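Local coordinates for fatty acid-binding protein homolog (Ascaris suum, PDB 6I8X) that binds fatty acids inside a beta-barrel and may sequester potentially toxic fatty acids and their peroxidation products or help maintain the eggshell's lipid layer, at residues Glu23-Asp26 / Glu27-Lys30; Ala88-Ser91 / Thr92-Ile96; Leu100-Pro103 / Asn104-Thr107. All coordinates share one frame; numbering follows the deposited sequence.

Interaction 1 of 3, residues Glu23-Asp26 / Glu27-Lys30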
loop_
_atom_site.group_PDB
_atom_site.type_symbol
_atom_site.label_atom_id
_atom_site.label_comp_id
_atom_site.label_asym_id
_atom_site.label_seq_id
_atom_site.Cartn_x
_atom_site.Cartn_y
_atom_site.Cartn_z
ATOM N N GLU A 23 3.791 11.058 -10.309
ATOM C CA GLU A 23 3.145 11.885 -11.329
ATOM C C GLU A 23 1.825 12.313 -10.759
ATOM O O GLU A 23 1.078 11.454 -10.280
ATOM C CB GLU A 23 2.844 11.037 -12.580
ATOM C CG GLU A 23 4.016 10.774 -13.513
ATOM C CD GLU A 23 3.822 9.637 -14.514
ATOM O OE1 GLU A 23 4.841 9.185 -15.086
ATOM O OE2 GLU A 23 2.670 9.178 -14.705
ATOM N N ASN A 24 1.523 13.631 -10.802
ATOM C CA ASN A 24 0.246 14.202 -10.362
ATOM C C ASN A 24 -0.116 13.925 -8.884
ATOM O O ASN A 24 -1.304 13.917 -8.535
ATOM C CB ASN A 24 -0.898 13.723 -11.312
ATOM C CG ASN A 24 -2.039 14.722 -11.429
ATOM O OD1 ASN A 24 -1.839 15.949 -11.403
ATOM N ND2 ASN A 24 -3.262 14.220 -11.471
ATOM N N PHE A 25 0.886 13.704 -8.009
ATOM C CA PHE A 25 0.577 13.427 -6.591
ATOM C C PHE A 25 -0.041 14.634 -5.874
ATOM O O PHE A 25 -0.931 14.453 -5.054
ATOM C CB PHE A 25 1.792 12.853 -5.820
ATOM C CG PHE A 25 1.487 12.224 -4.472
ATOM C CD1 PHE A 25 0.384 11.383 -4.306
ATOM C CD2 PHE A 25 2.344 12.409 -3.387
ATOM C CE1 PHE A 25 0.113 10.793 -3.064
ATOM C CE2 PHE A 25 2.080 11.807 -2.149
ATOM C CZ PHE A 25 0.976 10.995 -2.000
ATOM N N ASP A 26 0.374 15.851 -6.230
ATOM C CA ASP A 26 -0.147 17.087 -5.632
ATOM C C ASP A 26 -1.653 17.301 -5.867
ATOM O O ASP A 26 -2.371 17.597 -4.916
ATOM C CB ASP A 26 0.627 18.319 -6.106
ATOM C CG ASP A 26 0.202 19.561 -5.364
ATOM O OD1 ASP A 26 0.724 19.786 -4.268
ATOM O OD2 ASP A 26 -0.711 20.284 -5.867
ATOM N N GLU A 27 -2.118 17.194 -7.111
ATOM C CA GLU A 27 -3.544 17.381 -7.393
ATOM C C GLU A 27 -4.388 16.299 -6.717
ATOM O O GLU A 27 -5.506 16.582 -6.278
ATOM C CB GLU A 27 -3.823 17.486 -8.910
ATOM C CG GLU A 27 -5.085 18.281 -9.267
ATOM C CD GLU A 27 -5.266 19.689 -8.710
ATOM O OE1 GLU A 27 -4.254 20.385 -8.458
ATOM O OE2 GLU A 27 -6.437 20.103 -8.542
ATOM N N TYR A 28 -3.836 15.073 -6.607
ATOM C CA TYR A 28 -4.486 13.957 -5.928
ATOM C C TYR A 28 -4.675 14.284 -4.456
ATOM O O TYR A 28 -5.751 14.045 -3.933
ATOM C CB TYR A 28 -3.683 12.641 -6.077
ATOM C CG TYR A 28 -4.143 11.575 -5.099
ATOM C CD1 TYR A 28 -5.271 10.796 -5.364
ATOM C CD2 TYR A 28 -3.517 11.416 -3.867
ATOM C CE1 TYR A 28 -5.711 9.832 -4.455
ATOM C CE2 TYR A 28 -3.977 10.487 -2.934
ATOM C CZ TYR A 28 -5.059 9.680 -3.245
ATOM O OH TYR A 28 -5.480 8.742 -2.343
ATOM N N LEU A 29 -3.612 14.774 -3.782
ATOM C CA LEU A 29 -3.642 15.144 -2.361
ATOM C C LEU A 29 -4.610 16.290 -2.118
ATOM O O LEU A 29 -5.279 16.323 -1.090
ATOM C CB LEU A 29 -2.235 15.469 -1.815
ATOM C CG LEU A 29 -1.242 14.297 -1.737
ATOM C CD1 LEU A 29 0.141 14.802 -1.389
ATOM C CD2 LEU A 29 -1.700 13.211 -0.722
ATOM N N LYS A 30 -4.724 17.184 -3.097
ATOM C CA LYS A 30 -5.658 18.307 -3.098
ATOM C C LYS A 30 -7.110 17.788 -3.178
ATOM O O LYS A 30 -7.948 18.224 -2.388
ATOM C CB LYS A 30 -5.349 19.250 -4.263
ATOM C CG LYS A 30 -5.412 20.690 -3.853
ATOM C CD LYS A 30 -4.880 21.604 -4.928
ATOM C CE LYS A 30 -5.504 22.944 -4.751
ATOM N NZ LYS A 30 -5.040 23.908 -5.772
#
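Leu29 N bonds to Phe25 O at 3.0 Å and Lys30 N to Asp26 O at 3.0 Å, the i to i+4 bonds of the first helical turn. One step earlier the ladder is slack: Tyr28 N to Asn24 O is a weak bond at 3.4 Å. Asn24, at the N-cap position, makes no capping bond with its side chain; OD1 lies against Glu27 CB at 3.5 Å while ND2 reaches the carbonyl of Ser141. The carboxylate of Asp26 also looks outward. It forms salt bridges through OD1 with Arg39 and Lys43 on helix 36-43, and these two cations may offset the nearby acid of Glu27, whose OE1 is 4.4 Å from Asp26 OD2.

Packing is carried by Phe25. With CG anti to the backbone N (chi1 -166°), its ring swings back beneath the next turn, and Leu29 lays CD1 over one face in a CH-pi contact, 3.9 Å from the ring centroid and 19° off its normal. The second methyl, CD2, lies on the same side of the ring, 3.7 Å from Phe25 CZ, so both branches of the leucine face the phenyl from one side. Tyr28 meets the same phenyl differently: the two rings lie rim to rim with nearly parallel planes, 10° apart, Tyr28 CD2 touching Phe25 CE1 at 3.8 Å without stacking. Beyond this apolar layer Tyr28 OH bonds to Glu120, and Arg144, a residue of the vaccenic acid pocket, makes a cation-pi contact with Phe25.

Such a helix start, directly following strand 15-23, belongs to the helix-turn-helix lid of the fatty acid-binding protein fold: polar groups tie helix 25-31 to helix 36-43, while Phe25 packs on Thr142 and Met135 of the barrel wall, near bound vaccenic acid.

Interaction 2 of 3, residues Ala88-Ser91 / Thr92-Ile96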
loop_
_atom_site.group_PDB
_atom_site.type_symbol
_atom_site.label_atom_id
_atom_site.label_comp_id
_atom_site.label_asym_id
_atom_site.label_seq_id
_atom_site.Cartn_x
_atom_site.Cartn_y
_atom_site.Cartn_z
ATOM N N ALA A 88 -2.656 3.022 10.651
ATOM C CA ALA A 88 -2.206 3.459 9.341
ATOM C C ALA A 88 -1.271 4.663 9.504
ATOM O O ALA A 88 -1.009 5.075 10.644
ATOM C CB ALA A 88 -3.397 3.791 8.452
ATOM N N LEU A 89 -0.732 5.184 8.376
ATOM C CA LEU A 89 0.244 6.287 8.318
ATOM C C LEU A 89 -0.274 7.633 8.860
ATOM O O LEU A 89 0.525 8.491 9.231
ATOM C CB LEU A 89 0.803 6.455 6.890
ATOM C CG LEU A 89 1.809 5.399 6.408
ATOM C CD1 LEU A 89 2.048 5.550 4.924
ATOM C CD2 LEU A 89 3.125 5.469 7.187
ATOM N N ASP A 90 -1.603 7.785 8.955
ATOM C CA ASP A 90 -2.249 8.972 9.490
ATOM C C ASP A 90 -2.393 8.881 11.023
ATOM O O ASP A 90 -2.990 9.774 11.634
ATOM C CB ASP A 90 -3.607 9.179 8.790
ATOM C CG ASP A 90 -4.637 8.064 8.942
ATOM O OD1 ASP A 90 -4.311 7.028 9.559
ATOM O OD2 ASP A 90 -5.779 8.237 8.451
ATOM N N SER A 91 -1.829 7.805 11.637
ATOM C CA SER A 91 -1.826 7.490 13.082
ATOM C C SER A 91 -3.201 7.124 13.637
ATOM O O SER A 91 -3.436 7.224 14.849
ATOM C CB SER A 91 -1.178 8.599 13.913
ATOM O OG SER A 91 0.213 8.655 13.653
ATOM N N THR A 92 -4.093 6.662 12.761
ATOM C CA THR A 92 -5.431 6.228 13.153
ATOM C C THR A 92 -5.603 4.740 12.785
ATOM O O THR A 92 -4.808 4.188 12.022
ATOM C CB THR A 92 -6.522 7.123 12.497
ATOM O OG1 THR A 92 -6.585 6.844 11.088
ATOM C CG2 THR A 92 -6.304 8.628 12.744
ATOM N N GLN A 93 -6.653 4.111 13.320
ATOM C CA GLN A 93 -7.005 2.723 13.053
ATOM C C GLN A 93 -7.786 2.632 11.749
ATOM O O GLN A 93 -8.700 3.423 11.516
ATOM C CB GLN A 93 -7.852 2.157 14.205
ATOM C CG GLN A 93 -7.099 2.049 15.525
ATOM C CD GLN A 93 -6.092 0.939 15.488
ATOM O OE1 GLN A 93 -6.434 -0.240 15.389
ATOM N NE2 GLN A 93 -4.825 1.303 15.561
ATOM N N HIS A 94 -7.421 1.676 10.902
ATOM C CA HIS A 94 -8.071 1.436 9.616
ATOM C C HIS A 94 -8.332 -0.043 9.506
ATOM O O HIS A 94 -7.582 -0.834 10.071
ATOM C CB HIS A 94 -7.127 1.800 8.418
ATOM C CG HIS A 94 -6.946 3.259 8.115
ATOM N ND1 HIS A 94 -6.383 3.672 6.917
ATOM C CD2 HIS A 94 -7.210 4.357 8.869
ATOM C CE1 HIS A 94 -6.332 4.996 6.975
ATOM N NE2 HIS A 94 -6.835 5.455 8.119
ATOM N N LYS A 95 -9.340 -0.413 8.718
ATOM C CA LYS A 95 -9.608 -1.777 8.332
ATOM C C LYS A 95 -8.899 -1.915 6.973
ATOM O O LYS A 95 -9.120 -1.112 6.060
ATOM C CB LYS A 95 -11.122 -2.059 8.254
ATOM C CG LYS A 95 -11.734 -2.262 9.646
ATOM C CD LYS A 95 -13.152 -2.797 9.589
ATOM C CE LYS A 95 -13.772 -2.974 10.963
ATOM N NZ LYS A 95 -13.040 -3.967 11.804
ATOM N N ILE A 96 -7.937 -2.846 6.893
ATOM C CA ILE A 96 -7.139 -3.052 5.686
ATOM C C ILE A 96 -7.341 -4.448 5.112
ATOM O O ILE A 96 -7.390 -5.416 5.852
ATOM C CB ILE A 96 -5.625 -2.763 5.938
ATOM C CG1 ILE A 96 -5.413 -1.375 6.657
ATOM C CG2 ILE A 96 -4.797 -2.911 4.626
ATOM C CD1 ILE A 96 -4.037 -1.167 7.363
#
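Ala88 and Thr92 close a tight reversal built on a type I turn from Ala88 to Ser91 whose last residue, Ser91, is in the left-handed helical region, with Ala88 N bonding Thr92 O at 2.8 Å and Ser91 N bonding Ala88 O, the bond pattern of a type I turn with a G1 bulge. Within this frame the side chain of Asp90 is the organising group. Its CG stands between the backbone N and the carbonyl carbon (chi1 61°), which folds the carboxylate over the turn towards the residues that follow. OD1 is gripped twice by Thr92, by OG1 at 2.7 Å and by the backbone N at 3.2 Å; both donors come from above the carboxylate plane and from the same face. The other oxygen serves a different partner: His94 NE2 donates to Asp90 OD2 at 3.0 Å, a rather bent bond on the syn side, tilted somewhat from both planes, with carboxylate and imidazole almost perpendicular, 87° apart.

His94 is thereby met at its edge by an acid and on one face by a methyl. Ala88 CB rests over the centre of the ring, a CH-pi contact with the centroid 3.5 Å away and only 14° off the normal. On the ring's other nitrogen, ND1 hydrogen-bonds to His110 ND1, so this buried imidazole has partners for both nitrogens. The carboxylate would be expected to stabilise a proton on NE2.

In the barrel this turn joins strand 84-87 to strand 93-100, neighbours in the antiparallel sheet. Strand 105-112 flanks the other side of 93-100, where Lys112 packs on Asp90 and His94. Leu89, at the corner of the turn, faces away from this polar cluster, lining the vaccenic acid pocket and touching Lys71 and Thr73.

Interaction 3 of 3, residues Leu100-Pro103 / Asn104-Thr107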
loop_
_atom_site.group_PDB
_atom_site.type_symbol
_atom_site.label_atom_id
_atom_site.label_comp_id
_atom_site.label_asym_id
_atom_site.label_seq_id
_atom_site.Cartn_x
_atom_site.Cartn_y
_atom_site.Cartn_z
ATOM N N LEU A 100 -5.616 -9.769 -4.560
ATOM C CA LEU A 100 -5.133 -9.874 -5.937
ATOM C C LEU A 100 -6.300 -9.727 -6.872
ATOM O O LEU A 100 -7.278 -10.453 -6.729
ATOM C CB LEU A 100 -4.487 -11.255 -6.203
ATOM C CG LEU A 100 -3.065 -11.513 -5.698
ATOM C CD1 LEU A 100 -2.579 -12.884 -6.188
ATOM C CD2 LEU A 100 -2.080 -10.441 -6.184
ATOM N N LYS A 101 -6.215 -8.796 -7.823
ATOM C CA LYS A 101 -7.261 -8.626 -8.846
ATOM C C LYS A 101 -6.968 -9.605 -9.988
ATOM O O LYS A 101 -7.871 -10.007 -10.698
ATOM C CB LYS A 101 -7.300 -7.182 -9.375
ATOM C CG LYS A 101 -8.320 -6.299 -8.689
ATOM C CD LYS A 101 -8.900 -5.289 -9.664
ATOM C CE LYS A 101 -10.372 -5.055 -9.432
ATOM N NZ LYS A 101 -11.009 -4.384 -10.599
ATOM N N ASP A 102 -5.689 -9.958 -10.162
ATOM C CA ASP A 102 -5.139 -10.891 -11.158
ATOM C C ASP A 102 -3.658 -11.057 -10.769
ATOM O O ASP A 102 -3.237 -10.349 -9.859
ATOM C CB ASP A 102 -5.315 -10.363 -12.617
ATOM C CG ASP A 102 -4.733 -8.987 -12.904
ATOM O OD1 ASP A 102 -3.496 -8.820 -12.769
ATOM O OD2 ASP A 102 -5.509 -8.086 -13.289
ATOM N N PRO A 103 -2.846 -11.942 -11.399
ATOM C CA PRO A 103 -1.440 -12.096 -10.952
ATOM C C PRO A 103 -0.518 -10.875 -11.089
ATOM O O PRO A 103 0.571 -10.860 -10.505
ATOM C CB PRO A 103 -0.921 -13.262 -11.800
ATOM C CG PRO A 103 -1.859 -13.359 -12.966
ATOM C CD PRO A 103 -3.189 -12.926 -12.450
ATOM N N ASN A 104 -0.934 -9.867 -11.856
ATOM C CA ASN A 104 -0.147 -8.653 -12.086
ATOM C C ASN A 104 -0.659 -7.450 -11.250
ATOM O O ASN A 104 -0.066 -6.380 -11.309
ATOM C CB ASN A 104 -0.147 -8.286 -13.595
ATOM C CG ASN A 104 -0.101 -9.442 -14.566
ATOM O OD1 ASN A 104 0.800 -10.295 -14.538
ATOM N ND2 ASN A 104 -1.081 -9.486 -15.457
ATOM N N THR A 105 -1.747 -7.631 -10.482
ATOM C CA THR A 105 -2.413 -6.562 -9.733
ATOM C C THR A 105 -2.681 -6.853 -8.255
ATOM O O THR A 105 -3.603 -7.592 -7.907
ATOM C CB THR A 105 -3.739 -6.167 -10.434
ATOM O OG1 THR A 105 -3.524 -6.050 -11.834
ATOM C CG2 THR A 105 -4.335 -4.876 -9.890
ATOM N N LEU A 106 -1.958 -6.151 -7.393
ATOM C CA LEU A 106 -2.172 -6.222 -5.956
ATOM C C LEU A 106 -2.980 -4.983 -5.528
ATOM O O LEU A 106 -2.661 -3.865 -5.926
ATOM C CB LEU A 106 -0.820 -6.301 -5.232
ATOM C CG LEU A 106 -0.772 -6.097 -3.710
ATOM C CD1 LEU A 106 -1.343 -7.296 -2.978
ATOM C CD2 LEU A 106 0.682 -5.904 -3.260
ATOM N N THR A 107 -4.063 -5.195 -4.776
ATOM C CA THR A 107 -4.872 -4.095 -4.256
ATOM C C THR A 107 -4.701 -4.014 -2.731
ATOM O O THR A 107 -4.296 -4.996 -2.095
ATOM C CB THR A 107 -6.333 -4.173 -4.708
ATOM O OG1 THR A 107 -6.990 -5.242 -4.033
ATOM C CG2 THR A 107 -6.480 -4.281 -6.226
#
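The flat carboxylate of Asp102 meets Asn104 and Thr105 through a single oxygen that takes two donors, one on its anti lone pair and one on the syn side but lifted from the plane. Asn104 N uses the anti lone pair of Asp102 OD1, at 2.9 Å, and so forms an Asx turn; Thr105 OG1 donates to the same OD1 at 2.9 Å, 35° out of the carboxylate plane. The aspartate's first torsion (chi1 56°) leans the carboxylate over the chain ahead, within reach of both donors, while Thr105 turns OG1 back beside its own backbone N.

Beneath this side-chain clasp runs a type I turn from Asp102 to Thr105, with Pro103 as its first corner residue. Thr105 N reaches Asp102 O at 3.2 Å, and on the strand side of the turn Lys101 N bonds to Thr105 O at 2.9 Å, in the carbonyl plane.

Aliphatic contacts flank the polar core. Lys101 lays CB against Thr105 CG2 at 3.8 Å and CG against Thr107 CG2 at 3.7 Å, its stem crossing Thr107 at about a right angle before the chain bends away. Leu100 and Leu106 form an antiparallel non-hydrogen-bonded pair with side chains on the same sheet face; both also touch Leu80. Strand 119-127 pairs with the other edge of strand 105-112, Leu106 bonding by its backbone to Tyr124.

Chemically, the reversal is held by side chain as well as backbone: a carboxylate in the turn's first position satisfies an amide that the turn itself does not use, and would probably remain ionised with two donors on one oxygen.

In the fold
From the N terminus the three contacts come in series, none enclosing or crossing another. Interaction 1 marks the change from strand 15-23 to helix 25-31 and fixes the start of the lid over the barrel. Interaction 2 closes the short loop from strand 84-87 into 93-100, where Leu89 lines the vaccenic acid pocket, and its nearest atoms lie about 9 Å from interaction 1. Strand 93-100 then carries the chain past the molecule's centre to interaction 3, which turns it back into strand 105-112; the centres of interactions 2 and 3 are about 22 Å apart. Together the last two secure both ends of strand 93-100 in an up-and-down antiparallel barrel.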